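Local coordinates for phospho-2-dehydro-3-deoxyheptonate aldolase (Francisella tularensis, PDB 3TQK), which probably catalyses the condensation of phosphoenolpyruvate with erythrose 4-phosphate to 3-deoxy-D-arabino-heptulosonate 7-phosphate, the first step of chorismate biosynthesis, at residues N301-Q307 against G317-K323; A64-E68 against L126-L130; K271-Q276 against D322-D326; Y69-L73 against F327-V331. All coordinates share one frame; numbering follows the deposited sequence.

Contact 1: residues N301-Q307 against G317-K323; sequences NLVAGNQ and GQSVTDK. With MN (manganese (II) ion), chain B.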
loop_
_atom_site.group_PDB
_atom_site.type_symbol
_atom_site.label_atom_id
_atom_site.label_comp_id
_atom_site.label_asym_id
_atom_site.label_seq_id
_atom_site.Cartn_x
_atom_site.Cartn_y
_atom_site.Cartn_z
ATOM N N ASN A 301 -8.933 -11.789 24.196
ATOM C CA ASN A 301 -8.722 -10.758 25.230
ATOM C C ASN A 301 -9.203 -11.265 26.592
ATOM O O ASN A 301 -9.570 -12.429 26.725
ATOM C CB ASN A 301 -9.434 -9.446 24.839
ATOM C CG ASN A 301 -8.625 -8.184 25.203
ATOM O OD1 ASN A 301 -7.958 -8.115 26.245
ATOM N ND2 ASN A 301 -8.704 -7.175 24.338
ATOM N N LEU A 302 -9.190 -10.388 27.592
ATOM C CA LEU A 302 -9.595 -10.743 28.950
ATOM C C LEU A 302 -11.107 -10.908 29.055
ATOM O O LEU A 302 -11.589 -11.899 29.608
ATOM C CB LEU A 302 -9.113 -9.679 29.942
ATOM C CG LEU A 302 -7.594 -9.539 30.061
ATOM C CD1 LEU A 302 -7.210 -8.258 30.806
ATOM C CD2 LEU A 302 -7.004 -10.771 30.748
ATOM N N VAL A 303 -11.846 -9.931 28.532
ATOM C CA VAL A 303 -13.315 -9.989 28.472
ATOM C C VAL A 303 -13.734 -10.177 27.014
ATOM O O VAL A 303 -13.105 -9.623 26.106
ATOM C CB VAL A 303 -13.956 -8.707 29.062
ATOM C CG1 VAL A 303 -15.491 -8.749 28.960
ATOM C CG2 VAL A 303 -13.508 -8.507 30.506
ATOM N N ALA A 304 -14.779 -10.972 26.792
ATOM C CA ALA A 304 -15.231 -11.304 25.436
ATOM C C ALA A 304 -15.920 -10.123 24.732
ATOM O O ALA A 304 -16.415 -9.194 25.380
ATOM C CB ALA A 304 -16.164 -12.528 25.465
ATOM N N GLY A 305 -15.923 -10.176 23.398
ATOM C CA GLY A 305 -16.658 -9.229 22.561
ATOM C C GLY A 305 -15.917 -7.939 22.285
ATOM O O GLY A 305 -14.694 -7.926 22.198
ATOM N N ASN A 306 -16.674 -6.854 22.134
ATOM C CA ASN A 306 -16.101 -5.519 21.975
ATOM C C ASN A 306 -16.993 -4.396 22.514
ATOM O O ASN A 306 -18.128 -4.635 22.947
ATOM C CB ASN A 306 -15.745 -5.255 20.500
ATOM C CG ASN A 306 -16.970 -5.008 19.623
ATOM O OD1 ASN A 306 -18.091 -4.860 20.110
ATOM N ND2 ASN A 306 -16.751 -4.964 18.316
ATOM N N GLN A 307 -16.455 -3.177 22.476
ATOM C CA GLN A 307 -17.179 -1.961 22.861
ATOM C C GLN A 307 -16.807 -0.778 21.956
ATOM O O GLN A 307 -15.826 -0.826 21.205
ATOM C CB GLN A 307 -16.871 -1.598 24.319
ATOM C CG GLN A 307 -15.401 -1.199 24.569
ATOM C CD GLN A 307 -15.035 -1.172 26.038
ATOM O OE1 GLN A 307 -15.879 -0.899 26.894
ATOM N NE2 GLN A 307 -13.770 -1.456 26.340
ATOM N N GLY A 317 -10.227 -4.500 29.905
ATOM C CA GLY A 317 -9.869 -5.755 29.252
ATOM C C GLY A 317 -10.744 -6.198 28.088
ATOM O O GLY A 317 -10.616 -7.333 27.625
ATOM N N GLN A 318 -11.634 -5.324 27.610
ATOM C CA GLN A 318 -12.490 -5.660 26.473
ATOM C C GLN A 318 -12.072 -4.896 25.211
ATOM O O GLN A 318 -11.750 -3.704 25.274
ATOM C CB GLN A 318 -13.944 -5.371 26.802
ATOM C CG GLN A 318 -14.910 -5.992 25.817
ATOM C CD GLN A 318 -16.338 -5.607 26.101
ATOM O OE1 GLN A 318 -16.633 -4.444 26.360
ATOM N NE2 GLN A 318 -17.236 -6.583 26.049
ATOM N N SER A 319 -12.091 -5.578 24.068
ATOM C CA SER A 319 -11.660 -4.965 22.818
ATOM C C SER A 319 -12.447 -3.701 22.504
ATOM O O SER A 319 -13.660 -3.639 22.679
ATOM C CB SER A 319 -11.797 -5.925 21.639
ATOM O OG SER A 319 -11.339 -5.311 20.445
ATOM N N VAL A 320 -11.715 -2.700 22.037
ATOM C CA VAL A 320 -12.268 -1.440 21.579
ATOM C C VAL A 320 -12.405 -1.434 20.046
ATOM O O VAL A 320 -12.954 -0.492 19.474
ATOM C CB VAL A 320 -11.363 -0.287 22.071
ATOM C CG1 VAL A 320 -10.675 0.423 20.904
ATOM C CG2 VAL A 320 -12.136 0.647 22.987
ATOM N N THR A 321 -11.899 -2.488 19.399
ATOM C CA THR A 321 -12.025 -2.685 17.952
ATOM C C THR A 321 -12.802 -3.992 17.681
ATOM O O THR A 321 -13.967 -4.100 18.071
ATOM C CB THR A 321 -10.630 -2.647 17.237
ATOM O OG1 THR A 321 -9.724 -3.571 17.858
ATOM C CG2 THR A 321 -10.035 -1.254 17.297
ATOM N N ASP A 322 -12.177 -4.985 17.040
ATOM C CA ASP A 322 -12.901 -6.206 16.653
ATOM C C ASP A 322 -13.234 -7.072 17.877
ATOM O O ASP A 322 -12.582 -6.989 18.922
ATOM C CB ASP A 322 -12.122 -7.043 15.620
ATOM C CG ASP A 322 -11.964 -6.338 14.248
ATOM O OD1 ASP A 322 -12.854 -5.550 13.840
ATOM O OD2 ASP A 322 -10.953 -6.613 13.569
ATOM N N LYS A 323 -14.263 -7.895 17.729
ATOM C CA LYS A 323 -14.695 -8.791 18.793
ATOM C C LYS A 323 -13.662 -9.893 19.016
ATOM O O LYS A 323 -13.188 -10.515 18.065
ATOM C CB LYS A 323 -16.076 -9.379 18.464
ATOM C CG LYS A 323 -17.206 -8.337 18.508
ATOM C CD LYS A 323 -18.539 -8.839 17.921
ATOM C CE LYS A 323 -19.638 -7.778 18.077
ATOM N NZ LYS A 323 -20.804 -7.988 17.176
HETATM MN MN MN B . -8.826 -7.380 14.128
HETATM O O HOH W 1 -12.637 -8.340 23.766
#

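Contact 2: residues A64-E68 against L126-L130; sequences AAAIE and LLSDL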
loop_
_atom_site.group_PDB
_atom_site.type_symbol
_atom_site.label_atom_id
_atom_site.label_comp_id
_atom_site.label_asym_id
_atom_site.label_seq_id
_atom_site.Cartn_x
_atom_site.Cartn_y
_atom_site.Cartn_z
ATOM N N ALA A 64 -1.463 -1.629 30.251
ATOM C CA ALA A 64 -1.601 -2.330 31.523
ATOM C C ALA A 64 -2.471 -3.581 31.390
ATOM O O ALA A 64 -2.157 -4.625 31.972
ATOM C CB ALA A 64 -2.167 -1.402 32.615
ATOM N N ALA A 65 -3.570 -3.478 30.648
ATOM C CA ALA A 65 -4.412 -4.649 30.389
ATOM C C ALA A 65 -3.646 -5.669 29.535
ATOM O O ALA A 65 -3.766 -6.866 29.748
ATOM C CB ALA A 65 -5.713 -4.243 29.717
ATOM N N ALA A 66 -2.840 -5.184 28.597
ATOM C CA ALA A 66 -1.989 -6.051 27.785
ATOM C C ALA A 66 -0.984 -6.857 28.630
ATOM O O ALA A 66 -0.772 -8.045 28.390
ATOM C CB ALA A 66 -1.262 -5.232 26.726
ATOM N N ILE A 67 -0.367 -6.211 29.610
ATOM C CA ILE A 67 0.534 -6.902 30.531
ATOM C C ILE A 67 -0.227 -7.983 31.316
ATOM O O ILE A 67 0.225 -9.133 31.387
ATOM C CB ILE A 67 1.224 -5.909 31.508
ATOM C CG1 ILE A 67 2.250 -5.034 30.765
ATOM C CG2 ILE A 67 1.878 -6.653 32.681
ATOM C CD1 ILE A 67 3.487 -5.769 30.306
ATOM N N GLU A 68 -1.381 -7.640 31.885
ATOM C CA GLU A 68 -2.159 -8.657 32.594
ATOM C C GLU A 68 -2.520 -9.843 31.700
ATOM O O GLU A 68 -2.399 -10.988 32.124
ATOM C CB GLU A 68 -3.423 -8.083 33.221
ATOM C CG GLU A 68 -4.122 -9.068 34.161
ATOM C CD GLU A 68 -5.390 -8.507 34.768
ATOM O OE1 GLU A 68 -6.332 -9.293 34.988
ATOM O OE2 GLU A 68 -5.450 -7.285 35.018
ATOM N N LEU A 126 5.987 -1.385 25.780
ATOM C CA LEU A 126 5.152 -2.577 25.938
ATOM C C LEU A 126 5.864 -3.826 25.393
ATOM O O LEU A 126 5.941 -4.867 26.056
ATOM C CB LEU A 126 3.805 -2.391 25.232
ATOM C CG LEU A 126 2.836 -3.571 25.297
ATOM C CD1 LEU A 126 2.584 -4.022 26.742
ATOM C CD2 LEU A 126 1.543 -3.192 24.604
ATOM N N LEU A 127 6.394 -3.705 24.185
ATOM C CA LEU A 127 7.117 -4.806 23.560
ATOM C C LEU A 127 8.352 -5.186 24.355
ATOM O O LEU A 127 8.665 -6.373 24.489
ATOM C CB LEU A 127 7.496 -4.448 22.134
ATOM C CG LEU A 127 6.334 -4.429 21.157
ATOM C CD1 LEU A 127 6.785 -3.706 19.905
ATOM C CD2 LEU A 127 5.824 -5.853 20.837
ATOM N N SER A 128 9.050 -4.199 24.909
ATOM C CA SER A 128 10.184 -4.489 25.791
ATOM C C SER A 128 9.720 -5.334 26.975
ATOM O O SER A 128 10.306 -6.376 27.242
ATOM C CB SER A 128 10.851 -3.204 26.272
ATOM O OG SER A 128 11.971 -3.475 27.100
ATOM N N ASP A 129 8.653 -4.899 27.648
ATOM C CA ASP A 129 8.107 -5.610 28.809
ATOM C C ASP A 129 7.672 -7.050 28.508
ATOM O O ASP A 129 7.999 -7.968 29.257
ATOM C CB ASP A 129 6.924 -4.832 29.433
ATOM C CG ASP A 129 7.355 -3.504 30.059
ATOM O OD1 ASP A 129 8.569 -3.279 30.175
ATOM O OD2 ASP A 129 6.489 -2.678 30.421
ATOM N N LEU A 130 6.938 -7.238 27.417
ATOM C CA LEU A 130 6.428 -8.560 27.051
ATOM C C LEU A 130 7.549 -9.555 26.726
ATOM O O LEU A 130 7.556 -10.679 27.248
ATOM C CB LEU A 130 5.465 -8.447 25.873
ATOM C CG LEU A 130 4.166 -7.685 26.161
ATOM C CD1 LEU A 130 3.413 -7.426 24.866
ATOM C CD2 LEU A 130 3.304 -8.453 27.127
#

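Contact 3: residues K271-Q276 against D322-D326; sequences KDHSKQ and DKCVD. With MN (manganese (II) ion), chain B.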
loop_
_atom_site.group_PDB
_atom_site.type_symbol
_atom_site.label_atom_id
_atom_site.label_comp_id
_atom_site.label_asym_id
_atom_site.label_seq_id
_atom_site.Cartn_x
_atom_site.Cartn_y
_atom_site.Cartn_z
ATOM N N LYS A 271 -16.180 -11.871 11.180
ATOM C CA LYS A 271 -16.247 -10.876 12.261
ATOM C C LYS A 271 -16.984 -11.375 13.534
ATOM O O LYS A 271 -17.072 -10.649 14.535
ATOM C CB LYS A 271 -16.882 -9.562 11.750
ATOM C CG LYS A 271 -16.019 -8.314 11.961
ATOM C CD LYS A 271 -15.197 -7.965 10.699
ATOM C CE LYS A 271 -14.110 -6.908 10.965
ATOM N NZ LYS A 271 -12.757 -7.520 11.188
ATOM N N ASP A 272 -17.499 -12.604 13.493
ATOM C CA ASP A 272 -18.206 -13.198 14.628
ATOM C C ASP A 272 -17.165 -13.895 15.512
ATOM O O ASP A 272 -16.602 -14.907 15.113
ATOM C CB ASP A 272 -19.262 -14.192 14.118
ATOM C CG ASP A 272 -20.279 -14.584 15.178
ATOM O OD1 ASP A 272 -20.044 -14.317 16.371
ATOM O OD2 ASP A 272 -21.322 -15.165 14.811
ATOM N N HIS A 273 -16.899 -13.349 16.695
ATOM C CA HIS A 273 -15.904 -13.937 17.605
ATOM C C HIS A 273 -16.246 -15.362 18.089
ATOM O O HIS A 273 -15.345 -16.160 18.378
ATOM C CB HIS A 273 -15.617 -13.002 18.797
ATOM C CG HIS A 273 -16.772 -12.825 19.740
ATOM N ND1 HIS A 273 -17.875 -12.058 19.436
ATOM C CD2 HIS A 273 -16.978 -13.298 20.993
ATOM C CE1 HIS A 273 -18.716 -12.074 20.455
ATOM N NE2 HIS A 273 -18.196 -12.821 21.413
ATOM N N SER A 274 -17.537 -15.684 18.140
ATOM C CA SER A 274 -18.016 -17.006 18.576
ATOM C C SER A 274 -17.949 -18.067 17.468
ATOM O O SER A 274 -18.391 -19.203 17.675
ATOM C CB SER A 274 -19.457 -16.894 19.067
ATOM O OG SER A 274 -20.304 -16.461 18.012
ATOM N N LYS A 275 -17.435 -17.682 16.294
ATOM C CA LYS A 275 -17.210 -18.609 15.189
ATOM C C LYS A 275 -15.749 -19.036 15.099
ATOM O O LYS A 275 -15.443 -19.997 14.396
ATOM C CB LYS A 275 -17.630 -17.984 13.847
ATOM C CG LYS A 275 -19.128 -17.800 13.660
ATOM C CD LYS A 275 -19.841 -19.108 13.275
ATOM C CE LYS A 275 -20.074 -19.235 11.755
ATOM N NZ LYS A 275 -21.191 -20.197 11.438
ATOM N N GLN A 276 -14.851 -18.325 15.786
ATOM C CA GLN A 276 -13.401 -18.620 15.705
ATOM C C GLN A 276 -13.131 -20.076 16.048
ATOM O O GLN A 276 -12.386 -20.764 15.341
ATOM C CB GLN A 276 -12.584 -17.714 16.638
ATOM C CG GLN A 276 -12.440 -16.269 16.150
ATOM C CD GLN A 276 -11.455 -15.452 16.985
ATOM O OE1 GLN A 276 -10.245 -15.650 16.902
ATOM N NE2 GLN A 276 -11.979 -14.525 17.791
ATOM N N ASP A 322 -12.177 -4.985 17.040
ATOM C CA ASP A 322 -12.901 -6.206 16.653
ATOM C C ASP A 322 -13.234 -7.072 17.877
ATOM O O ASP A 322 -12.582 -6.989 18.922
ATOM C CB ASP A 322 -12.122 -7.043 15.620
ATOM C CG ASP A 322 -11.964 -6.338 14.248
ATOM O OD1 ASP A 322 -12.854 -5.550 13.840
ATOM O OD2 ASP A 322 -10.953 -6.613 13.569
ATOM N N LYS A 323 -14.263 -7.895 17.729
ATOM C CA LYS A 323 -14.695 -8.791 18.793
ATOM C C LYS A 323 -13.662 -9.893 19.016
ATOM O O LYS A 323 -13.188 -10.515 18.065
ATOM C CB LYS A 323 -16.076 -9.379 18.464
ATOM C CG LYS A 323 -17.206 -8.337 18.508
ATOM C CD LYS A 323 -18.539 -8.839 17.921
ATOM C CE LYS A 323 -19.638 -7.778 18.077
ATOM N NZ LYS A 323 -20.804 -7.988 17.176
ATOM N N CYS A 324 -13.297 -10.101 20.278
ATOM C CA CYS A 324 -12.337 -11.125 20.668
ATOM C C CYS A 324 -13.009 -12.163 21.559
ATOM O O CYS A 324 -13.971 -11.852 22.275
ATOM C CB CYS A 324 -11.186 -10.485 21.444
ATOM S SG CYS A 324 -10.223 -9.248 20.524
ATOM N N VAL A 325 -12.498 -13.394 21.525
ATOM C CA VAL A 325 -12.891 -14.409 22.509
ATOM C C VAL A 325 -12.222 -14.108 23.856
ATOM O O VAL A 325 -11.185 -13.450 23.906
ATOM C CB VAL A 325 -12.556 -15.850 22.043
ATOM C CG1 VAL A 325 -13.241 -16.149 20.722
ATOM C CG2 VAL A 325 -11.042 -16.067 21.921
ATOM N N ASP A 326 -12.828 -14.555 24.953
ATOM C CA ASP A 326 -12.194 -14.396 26.269
ATOM C C ASP A 326 -11.062 -15.432 26.450
ATOM O O ASP A 326 -10.867 -16.299 25.594
ATOM C CB ASP A 326 -13.224 -14.395 27.425
ATOM C CG ASP A 326 -14.038 -15.683 27.525
ATOM O OD1 ASP A 326 -13.457 -16.785 27.428
ATOM O OD2 ASP A 326 -15.268 -15.584 27.740
HETATM MN MN MN B . -8.826 -7.380 14.128
HETATM O O HOH W 2 -16.034 -7.867 15.338
#

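Contact 4: residues Y69-L73 against F327-V331; sequences YATKL and FEETV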
loop_
_atom_site.group_PDB
_atom_site.type_symbol
_atom_site.label_atom_id
_atom_site.label_comp_id
_atom_site.label_asym_id
_atom_site.label_seq_id
_atom_site.Cartn_x
_atom_site.Cartn_y
_atom_site.Cartn_z
ATOM N N TYR A 69 -2.955 -9.569 30.470
ATOM C CA TYR A 69 -3.236 -10.628 29.492
ATOM C C TYR A 69 -2.001 -11.498 29.270
ATOM O O TYR A 69 -2.089 -12.727 29.249
ATOM C CB TYR A 69 -3.693 -10.030 28.150
ATOM C CG TYR A 69 -4.067 -11.077 27.113
ATOM C CD1 TYR A 69 -3.126 -11.556 26.220
ATOM C CD2 TYR A 69 -5.355 -11.586 27.040
ATOM C CE1 TYR A 69 -3.452 -12.511 25.279
ATOM C CE2 TYR A 69 -5.696 -12.542 26.111
ATOM C CZ TYR A 69 -4.737 -13.005 25.229
ATOM O OH TYR A 69 -5.053 -13.963 24.295
ATOM N N ALA A 70 -0.852 -10.845 29.111
ATOM C CA ALA A 70 0.404 -11.529 28.811
ATOM C C ALA A 70 0.799 -12.480 29.919
ATOM O O ALA A 70 1.282 -13.578 29.651
ATOM C CB ALA A 70 1.506 -10.537 28.581
ATOM N N THR A 71 0.601 -12.050 31.159
ATOM C CA THR A 71 0.865 -12.881 32.321
ATOM C C THR A 71 0.080 -14.190 32.252
ATOM O O THR A 71 0.636 -15.272 32.447
ATOM C CB THR A 71 0.502 -12.139 33.619
ATOM O OG1 THR A 71 1.127 -10.847 33.609
ATOM C CG2 THR A 71 0.940 -12.946 34.853
ATOM N N LYS A 72 -1.211 -14.079 31.968
ATOM C CA LYS A 72 -2.061 -15.250 31.821
ATOM C C LYS A 72 -1.576 -16.127 30.672
ATOM O O LYS A 72 -1.521 -17.336 30.804
ATOM C CB LYS A 72 -3.528 -14.847 31.610
ATOM C CG LYS A 72 -4.277 -14.504 32.911
ATOM C CD LYS A 72 -5.725 -14.041 32.641
ATOM C CE LYS A 72 -6.737 -14.745 33.557
ATOM N NZ LYS A 72 -6.428 -14.589 35.009
ATOM N N LEU A 73 -1.214 -15.514 29.552
ATOM C CA LEU A 73 -0.727 -16.275 28.404
ATOM C C LEU A 73 0.584 -17.002 28.736
ATOM O O LEU A 73 0.728 -18.185 28.458
ATOM C CB LEU A 73 -0.549 -15.359 27.186
ATOM C CG LEU A 73 -0.389 -16.050 25.834
ATOM C CD1 LEU A 73 -1.661 -16.787 25.434
ATOM C CD2 LEU A 73 0.000 -15.043 24.786
ATOM N N PHE A 327 -10.308 -15.312 27.540
ATOM C CA PHE A 327 -9.145 -16.173 27.780
ATOM C C PHE A 327 -9.525 -17.630 28.049
ATOM O O PHE A 327 -8.852 -18.550 27.587
ATOM C CB PHE A 327 -8.305 -15.651 28.945
ATOM C CG PHE A 327 -6.932 -16.258 29.006
ATOM C CD1 PHE A 327 -5.926 -15.798 28.172
ATOM C CD2 PHE A 327 -6.654 -17.299 29.878
ATOM C CE1 PHE A 327 -4.661 -16.354 28.215
ATOM C CE2 PHE A 327 -5.388 -17.863 29.925
ATOM C CZ PHE A 327 -4.396 -17.389 29.092
ATOM N N GLU A 328 -10.595 -17.826 28.811
ATOM C CA GLU A 328 -11.116 -19.159 29.084
ATOM C C GLU A 328 -11.297 -19.913 27.773
ATOM O O GLU A 328 -10.819 -21.036 27.640
ATOM C CB GLU A 328 -12.438 -19.048 29.845
ATOM C CG GLU A 328 -13.113 -20.363 30.220
ATOM C CD GLU A 328 -14.369 -20.133 31.046
ATOM O OE1 GLU A 328 -14.766 -18.955 31.196
ATOM O OE2 GLU A 328 -14.962 -21.115 31.544
ATOM N N GLU A 329 -11.950 -19.275 26.801
ATOM C CA GLU A 329 -12.191 -19.899 25.505
ATOM C C GLU A 329 -10.874 -20.104 24.747
ATOM O O GLU A 329 -10.711 -21.098 24.039
ATOM C CB GLU A 329 -13.186 -19.079 24.666
ATOM C CG GLU A 329 -13.822 -19.890 23.514
ATOM C CD GLU A 329 -14.929 -19.153 22.741
ATOM O OE1 GLU A 329 -15.507 -18.169 23.259
ATOM O OE2 GLU A 329 -15.235 -19.587 21.607
ATOM N N THR A 330 -9.941 -19.168 24.912
ATOM C CA THR A 330 -8.618 -19.285 24.311
ATOM C C THR A 330 -7.850 -20.520 24.801
ATOM O O THR A 330 -7.178 -21.176 24.006
ATOM C CB THR A 330 -7.760 -18.019 24.555
ATOM O OG1 THR A 330 -8.496 -16.860 24.150
ATOM C CG2 THR A 330 -6.462 -18.089 23.768
ATOM N N VAL A 331 -7.951 -20.832 26.093
ATOM C CA VAL A 331 -7.319 -22.034 26.640
ATOM C C VAL A 331 -7.901 -23.292 25.985
ATOM O O VAL A 331 -7.162 -24.218 25.659
ATOM C CB VAL A 331 -7.468 -22.123 28.180
ATOM C CG1 VAL A 331 -7.060 -23.499 28.684
ATOM C CG2 VAL A 331 -6.641 -21.039 28.860
#

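Contact 1: residues N301-Q307 against G317-K323
Side-chain amides do much of the joining between N301-Q307 and G317-K323. Q318 sends NE2 to A304 O over 2.8 Å, an almost straight bond (178° at the hydrogen) that lies in the plane of both groups. With CG anti to the backbone N (chi1 -166°), its extended chain carries the amide alongside the turn. N306 ND2 meets T321 O at 2.9 Å, more bent and tilted from its amide plane, while the aliphatic part of K323 crosses the same amide. Backbone bonds add V303 N to G317 O at 3.0 Å and Q307 N to S319 O at 2.8 Å. Between them one water donates to V303 O and G305 O and accepts from S319 N, gripping three backbone groups. Within the second segment S319 OG bonds D322 O at 2.6 Å and accepts from T321 N, an ST turn just before D322. That aspartate binds manganese through OD2 at 2.3 Å, alongside C58, H266 and E299. The contact thus follows barrel strand 293-299, with L302 packed on Y69 and K72 of helix 63-80 and the second segment leading on toward helix 327-344.

Contact 2: residues A64-E68 against L126-L130
L130 N donates to L126 O at 2.9 Å, the helical bond that sets these two leucines one turn apart on the side of helix 116-132 that meets A66 and I67. The arrangement is a worked example of neighbouring helices in a (beta/alpha)8, or TIM, barrel: helix 63-80 and helix 116-132 follow consecutive strands of the closed sheet and run in nearly the same direction. Their short segments lie 10.6 Å apart axis to axis and cross at -16°, so side chains rather than backbones bridge the gap.

The touching groups are almost all methyls and methylenes. A66, whose CB points at the other helix, offers it to the branched end of L126, with CD1 4.0 Å away and CD2 hardly farther. L126 can reach because its CG stands anti to the backbone N (chi1 179°), sending both methyls across the groove. I67 leaves its helix at an angle to the contact, but CG1 and CD1 extend toward helix 116-132 and the terminal methyl settles among three residues. I67 and L126 lie side by side and point opposite ways, and I67 CD1 lies 4.1 Å from L126 CD1. L130 adds its CD2, and then packs inward on V90 and on C137 of strand 137-140, while A66 also touches I60. This is plain hydrophobic packing on the outer layer of the barrel. D129 takes part through its methylene: CB lies 3.7 Å from I67 CD1.

Contact 3: residues K271-Q276 against D322-D326
K271 reaches D322 with its ammonium group spanning the carboxylate: NZ is 3.1 Å from D322 OD2, a weak hydrogen bond, and 3.3 Å from OD1, together a loose salt bridge. The lysine chain bends at chi2 (96°) and again at chi4, which brings NZ round to an acid whose OD2 also holds the manganese ion, so that one oxygen is shared between metal and lysine. Beside this pair a water bonded to both K271 O and K323 N ties the two backbones together.

H273 carries the packing. Its ring meets the other segment obliquely, with ND1 3.4 Å from K323 CB and CD2 3.6 Å from C324 O. CG sits between the backbone N and carbonyl carbon (chi1 67°), which turns the ring toward K323 and C324; ND1, buried here, has no hydrogen-bonding partner in the model. V325 CG1 fits closely against H273 O and lies 3.6 Å from Q276 NE2.

A second shell surrounds these groups. S274 OG donates to D272 OD1 at 2.7 Å, approaching from above the carboxylate plane, and K275 N bonds D272 O, both bonds within the turn that carries H273. Q276 OE1 accepts from the backbone N of E299, a fellow metal ligand. Beyond V325, D326 N-caps helix 327-344, its OD1 taking E329 N. The contact therefore sets the loop before helix 276-289 against the loop before helix 327-344, with V325 and Q276 both packed on I298 of strand 293-299 and on M333 of helix 327-344.

Contact 4: residues Y69-L73 against F327-V331
Y69, first along the segment, presents the face of its ring to the edge of F327: an offset edge-to-face (T-shaped) pair with centroids 5.7 Å apart and planes at 88°. Its nearest carbon, CE2, is 3.9 Å from F327 CD1. Beyond the ring the phenol oxygen hydrogen-bonds S300 OG, which is also bonded by T330 OG1, so a serine outside both segments links the two helices while T330 CG2 sits at the fringe of the tyrosine.

One turn on, K72 lays its CB over one face of F327, 3.9 Å from the ring centroid and 18° off the normal, a CH-pi contact. The rest of the lysine chain, bent at chi3 and chi4, leads away. F327 CZ also comes within 3.3 Å of K72 O, the ring reaching the backbone of helix 63-80; a CG anti to the backbone N (chi1 -165°) gives it that reach. L73 closes the run with CD1 4.1 Å from F327 CE1, the two side chains crossing at about a right angle before the leucine turns to V55, I86 and M88 of the barrel strands.

Helix 63-80 and helix 327-344, the helices that follow the first and eighth strands of the (beta/alpha)8 barrel, thus meet across the closure of the ring of strands. The chemistry implies a seam built on one inserted aromatic ring, largely apolar around F327, though its rim also meets the K72 carbonyl, and polar at S300.

In the fold
The four contacts sort by depth and chemistry. Contacts 2 and 4 are buried helix–helix seams that share helix 63-80, one on its flank toward helix 116-132 and the other toward helix 327-344. Contact 2 is aliphatic, contact 4 aromatic. Contacts 1 and 3, partly buried, lie among loops near the manganese ion and share D322 and K323; their amides and waters serve backbone groups of irregular chain, and the salt bridge lies at the metal ligand D322. The G305 N and C324 O atoms, probably hydrogen-bonded, tie contact 1 to contact 3, while N301 and L302 pack on Y69 and K72 and so join contact 1 to contact 4.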